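Local coordinates for protein ATP-dependent helicase FUN30 (Saccharomyces cerevisiae S288c, PDB 5GN1) that hydrolyses ATP to remodel nucleosomes in DNA repair and heterochromatin organization, here as the C-terminal part of its SNF2-family ATPase domain, at residues K63-Y66 / D67-I70; L103-A106 / L107-S111. All coordinates share one frame; numbering follows the deposited sequence.

Contact 1. Residues K63-Y66 / D67-I70; sequences KKIY and DKEI
Tyr66 and Ile70 meet one turn apart, in a local i to i+4 contact that is partly buried on helix 60-82 of this SNF2-family ATPase lobe. The CG1 branch of Ile70 does the touching. Its CG1 lies 3.5 Å from CE1 of the Tyr66 ring, and the two side chains pass at a slant. Ile70 CD1 comes second, at 3.8 Å from Tyr66 CE1. In Tyr66, chi1 of -160° places CG opposite the backbone N and sends the ring outward and obliquely, so that CE1 comes near Ile70. The ring is pinned at its far end, where OH accepts a hydrogen bond from Ile315 N.

The backbone follows the alpha-helical pattern. Asp67 N donates to Lys63 O at 2.9 Å, and Ile70 N donates to Tyr66 O at 2.9 Å. The latter bond lies in the carbonyl plane. Lys68 N and Glu69 N make the matching bonds to Lys64 O and Ile65 O. Ile65 O has a second partner. A water donates to it at 3.1 Å and also to Glu69 OE2 at 2.7 Å. This bridge ties the bent Glu69 chain (chi2 -61°) back to the turn before it.

Lys63 NZ donates a hydrogen bond to Leu58 O. Ile65 packs on Pro114 and Phe117 in the loop after helix 100-110, Tyr66 and Glu69 lean on Leu107 of that helix, and Ile70 meets Ile355 and Leu359 of helix 345-359.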
loop_
_atom_site.group_PDB
_atom_site.type_symbol
_atom_site.label_atom_id
_atom_site.label_comp_id
_atom_site.label_asym_id
_atom_site.label_seq_id
_atom_site.Cartn_x
_atom_site.Cartn_y
_atom_site.Cartn_z
ATOM N N LYS A 63 5.653 12.668 -7.010
ATOM C CA LYS A 63 6.687 12.867 -8.020
ATOM C C LYS A 63 8.037 13.155 -7.372
ATOM O O LYS A 63 9.063 12.617 -7.798
ATOM C CB LYS A 63 6.281 14.004 -8.962
ATOM C CG LYS A 63 6.667 13.790 -10.425
ATOM C CD LYS A 63 6.108 14.904 -11.324
ATOM C CE LYS A 63 4.597 15.144 -11.096
ATOM N NZ LYS A 63 3.688 14.154 -11.780
ATOM N N LYS A 64 8.051 14.003 -6.337
ATOM C CA LYS A 64 9.294 14.308 -5.628
ATOM C C LYS A 64 9.901 13.055 -5.004
ATOM O O LYS A 64 11.107 12.805 -5.129
ATOM C CB LYS A 64 9.038 15.370 -4.557
ATOM C CG LYS A 64 8.830 16.778 -5.122
ATOM C CD LYS A 64 9.072 17.849 -4.055
ATOM C CE LYS A 64 8.660 19.237 -4.531
ATOM N NZ LYS A 64 8.876 20.270 -3.475
ATOM N N ILE A 65 9.073 12.259 -4.317
ATOM C CA ILE A 65 9.549 11.030 -3.684
ATOM C C ILE A 65 10.036 10.039 -4.735
ATOM O O ILE A 65 11.105 9.436 -4.592
ATOM C CB ILE A 65 8.439 10.414 -2.810
ATOM C CG1 ILE A 65 8.089 11.328 -1.636
ATOM C CG2 ILE A 65 8.840 9.023 -2.336
ATOM C CD1 ILE A 65 6.870 10.874 -0.844
ATOM N N TYR A 66 9.257 9.851 -5.809
ATOM C CA TYR A 66 9.649 8.918 -6.859
ATOM C C TYR A 66 10.982 9.322 -7.492
ATOM O O TYR A 66 11.861 8.477 -7.708
ATOM C CB TYR A 66 8.537 8.837 -7.919
ATOM C CG TYR A 66 8.572 7.598 -8.779
ATOM C CD1 TYR A 66 9.353 7.542 -9.915
ATOM C CD2 TYR A 66 7.806 6.482 -8.457
ATOM C CE1 TYR A 66 9.396 6.404 -10.702
ATOM C CE2 TYR A 66 7.831 5.354 -9.236
ATOM C CZ TYR A 66 8.636 5.317 -10.359
ATOM O OH TYR A 66 8.684 4.186 -11.140
ATOM N N ASP A 67 11.144 10.613 -7.796
ATOM C CA ASP A 67 12.367 11.092 -8.435
ATOM C C ASP A 67 13.586 10.869 -7.539
ATOM O O ASP A 67 14.660 10.512 -8.032
ATOM C CB ASP A 67 12.235 12.577 -8.785
ATOM C CG ASP A 67 11.314 12.841 -9.984
ATOM O OD1 ASP A 67 11.005 11.902 -10.749
ATOM O OD2 ASP A 67 10.908 14.015 -10.158
ATOM N N LYS A 68 13.437 11.079 -6.226
ATOM C CA LYS A 68 14.516 10.771 -5.281
ATOM C C LYS A 68 14.925 9.307 -5.369
ATOM O O LYS A 68 16.118 8.982 -5.398
ATOM C CB LYS A 68 14.092 11.098 -3.848
ATOM C CG LYS A 68 14.304 12.528 -3.403
ATOM C CD LYS A 68 13.886 12.713 -1.939
ATOM C CE LYS A 68 12.443 12.261 -1.694
ATOM N NZ LYS A 68 11.846 12.770 -0.411
ATOM N N GLU A 69 13.942 8.400 -5.381
ATOM C CA GLU A 69 14.252 6.977 -5.486
ATOM C C GLU A 69 14.912 6.647 -6.816
ATOM O O GLU A 69 15.808 5.791 -6.879
ATOM C CB GLU A 69 12.982 6.138 -5.318
ATOM C CG GLU A 69 12.426 6.145 -3.913
ATOM C CD GLU A 69 13.408 5.585 -2.890
ATOM O OE1 GLU A 69 14.169 4.646 -3.227
ATOM O OE2 GLU A 69 13.425 6.108 -1.759
ATOM N N ILE A 70 14.454 7.286 -7.896
ATOM C CA ILE A 70 15.044 7.023 -9.202
ATOM C C ILE A 70 16.487 7.510 -9.231
ATOM O O ILE A 70 17.339 6.897 -9.882
ATOM C CB ILE A 70 14.200 7.665 -10.323
ATOM C CG1 ILE A 70 12.900 6.888 -10.532
ATOM C CG2 ILE A 70 14.986 7.732 -11.639
ATOM C CD1 ILE A 70 13.077 5.553 -11.262
HETATM O O HOH W 1 12.310 8.592 -1.813
#

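Contact 2. Residues L103-A106 / L107-S111; sequences LIMA and LRKAS
Met105 and Lys109 pair one turn apart on helix 100-110, an alpha-helical segment of this SNF2-family ATPase lobe. The contact as a whole is buried, but these two residues are partly exposed.

The backbone gives a run of i to i+4 hydrogen bonds. Leu107 N donates to Leu103 O, Arg108 N to Ile104 O and Lys109 N to Met105 O. Ala110 N continues the run on Ala106 O at 2.9 Å.

Three side-chain pairs add apolar contacts, and the first two pass each other at a slant. The extended Lys109 chain brings CE to 4.0 Å from Met105 SD, and CE is equally near Met105 CG. In Met105, chi1 of 174° swings CG to the side opposite the backbone N, and the chain then bends at chi2 and chi3. CG and SD both lie against Lys109 CE as a result. An alanine in place of Lys109 would remove this methylene arm and is likely to leave the Met105 thioether freer to turn. Arg108 CD comes 4.1 Å from Ile104 CG2, so the aliphatic part of the arginine packs on the isoleucine branch. Its guanidinium group has a long, weak ion pair with Asp341. Ile104 CD1 and Leu107 CD1 touch more loosely, at 4.2 Å.

Leu103 meets Ile72 and His76 of helix 60-82, while Ile104 and Leu107 both reach Ile315 of helix 315-322 and Ile355 of helix 345-359. Ala110 O accepts from Gln62 NE2, and Ser111 O from Thr311 OG1.

Leu107 O is gripped twice by one residue. Ser111 N donates to it at 3.1 Å, and Ser111 OG at 2.9 Å from the opposite face of the carbonyl plane.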
loop_
_atom_site.group_PDB
_atom_site.type_symbol
_atom_site.label_atom_id
_atom_site.label_comp_id
_atom_site.label_asym_id
_atom_site.label_seq_id
_atom_site.Cartn_x
_atom_site.Cartn_y
_atom_site.Cartn_z
ATOM N N LEU A 103 14.910 -1.144 -3.629
ATOM C CA LEU A 103 14.684 0.041 -4.457
ATOM C C LEU A 103 13.413 -0.104 -5.285
ATOM O O LEU A 103 12.621 0.838 -5.384
ATOM C CB LEU A 103 15.887 0.301 -5.376
ATOM C CG LEU A 103 17.161 0.845 -4.738
ATOM C CD1 LEU A 103 18.306 0.766 -5.739
ATOM C CD2 LEU A 103 16.949 2.263 -4.258
ATOM N N ILE A 104 13.223 -1.270 -5.906
ATOM C CA ILE A 104 11.954 -1.594 -6.561
ATOM C C ILE A 104 10.794 -1.479 -5.575
ATOM O O ILE A 104 9.701 -1.016 -5.924
ATOM C CB ILE A 104 12.025 -3.003 -7.185
ATOM C CG1 ILE A 104 13.022 -3.049 -8.362
ATOM C CG2 ILE A 104 10.641 -3.501 -7.605
ATOM C CD1 ILE A 104 12.878 -1.950 -9.343
ATOM N N MET A 105 11.011 -1.906 -4.329
ATOM C CA MET A 105 9.956 -1.802 -3.330
ATOM C C MET A 105 9.606 -0.349 -3.053
ATOM O O MET A 105 8.426 0.008 -2.955
ATOM C CB MET A 105 10.383 -2.500 -2.038
ATOM C CG MET A 105 9.385 -2.288 -0.925
ATOM S SD MET A 105 7.857 -3.172 -1.311
ATOM C CE MET A 105 8.256 -4.736 -0.523
ATOM N N ALA A 106 10.622 0.504 -2.926
ATOM C CA ALA A 106 10.386 1.921 -2.683
ATOM C C ALA A 106 9.652 2.574 -3.853
ATOM O O ALA A 106 8.775 3.419 -3.641
ATOM C CB ALA A 106 11.716 2.628 -2.416
ATOM N N LEU A 107 10.000 2.210 -5.095
ATOM C CA LEU A 107 9.279 2.765 -6.242
ATOM C C LEU A 107 7.817 2.333 -6.226
ATOM O O LEU A 107 6.925 3.126 -6.551
ATOM C CB LEU A 107 9.935 2.346 -7.560
ATOM C CG LEU A 107 11.363 2.835 -7.850
ATOM C CD1 LEU A 107 11.903 2.168 -9.097
ATOM C CD2 LEU A 107 11.428 4.345 -7.975
ATOM N N ARG A 108 7.558 1.071 -5.874
ATOM C CA ARG A 108 6.178 0.598 -5.784
ATOM C C ARG A 108 5.389 1.414 -4.766
ATOM O O ARG A 108 4.278 1.869 -5.048
ATOM C CB ARG A 108 6.160 -0.896 -5.442
ATOM C CG ARG A 108 6.736 -1.758 -6.570
ATOM C CD ARG A 108 6.765 -3.245 -6.219
ATOM N NE ARG A 108 5.441 -3.757 -5.879
ATOM C CZ ARG A 108 5.228 -4.944 -5.319
ATOM N NH1 ARG A 108 6.250 -5.743 -5.046
ATOM N NH2 ARG A 108 3.993 -5.331 -5.013
ATOM N N LYS A 109 5.961 1.618 -3.573
ATOM C CA LYS A 109 5.278 2.390 -2.539
ATOM C C LYS A 109 5.054 3.837 -2.958
ATOM O O LYS A 109 4.009 4.426 -2.656
ATOM C CB LYS A 109 6.083 2.327 -1.237
ATOM C CG LYS A 109 6.051 0.955 -0.601
ATOM C CD LYS A 109 7.021 0.874 0.577
ATOM C CE LYS A 109 6.772 -0.392 1.385
ATOM N NZ LYS A 109 7.767 -0.488 2.490
ATOM N N ALA A 110 6.032 4.446 -3.632
ATOM C CA ALA A 110 5.857 5.831 -4.062
ATOM C C ALA A 110 4.742 5.960 -5.101
ATOM O O ALA A 110 4.054 6.983 -5.144
ATOM C CB ALA A 110 7.186 6.383 -4.606
ATOM N N SER A 111 4.537 4.933 -5.926
ATOM C CA SER A 111 3.397 4.914 -6.839
ATOM C C SER A 111 2.050 4.834 -6.115
ATOM O O SER A 111 1.013 5.077 -6.742
ATOM C CB SER A 111 3.506 3.718 -7.788
ATOM O OG SER A 111 4.781 3.647 -8.411
#

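Along the chain, contact 1 comes first, on helix 60-82. Contact 2 follows on helix 100-110. Each contact stays within consecutive turns of one helix, so neither closes a long loop. They lie in series and neither nest nor cross. The chain between them passes through helix 89-94 and brings the two helices side by side, with contact centres about 9 Å apart. They touch directly. Glu69 OE1 lies 3.3 Å from Ala106 CB, and Tyr66 CE2 packs 3.6 Å from Ser111 OG. Helices 60-82 and 100-110 thus pack on each other, and both also meet helices 315-322 and 345-359 from the C-terminal part of the chain.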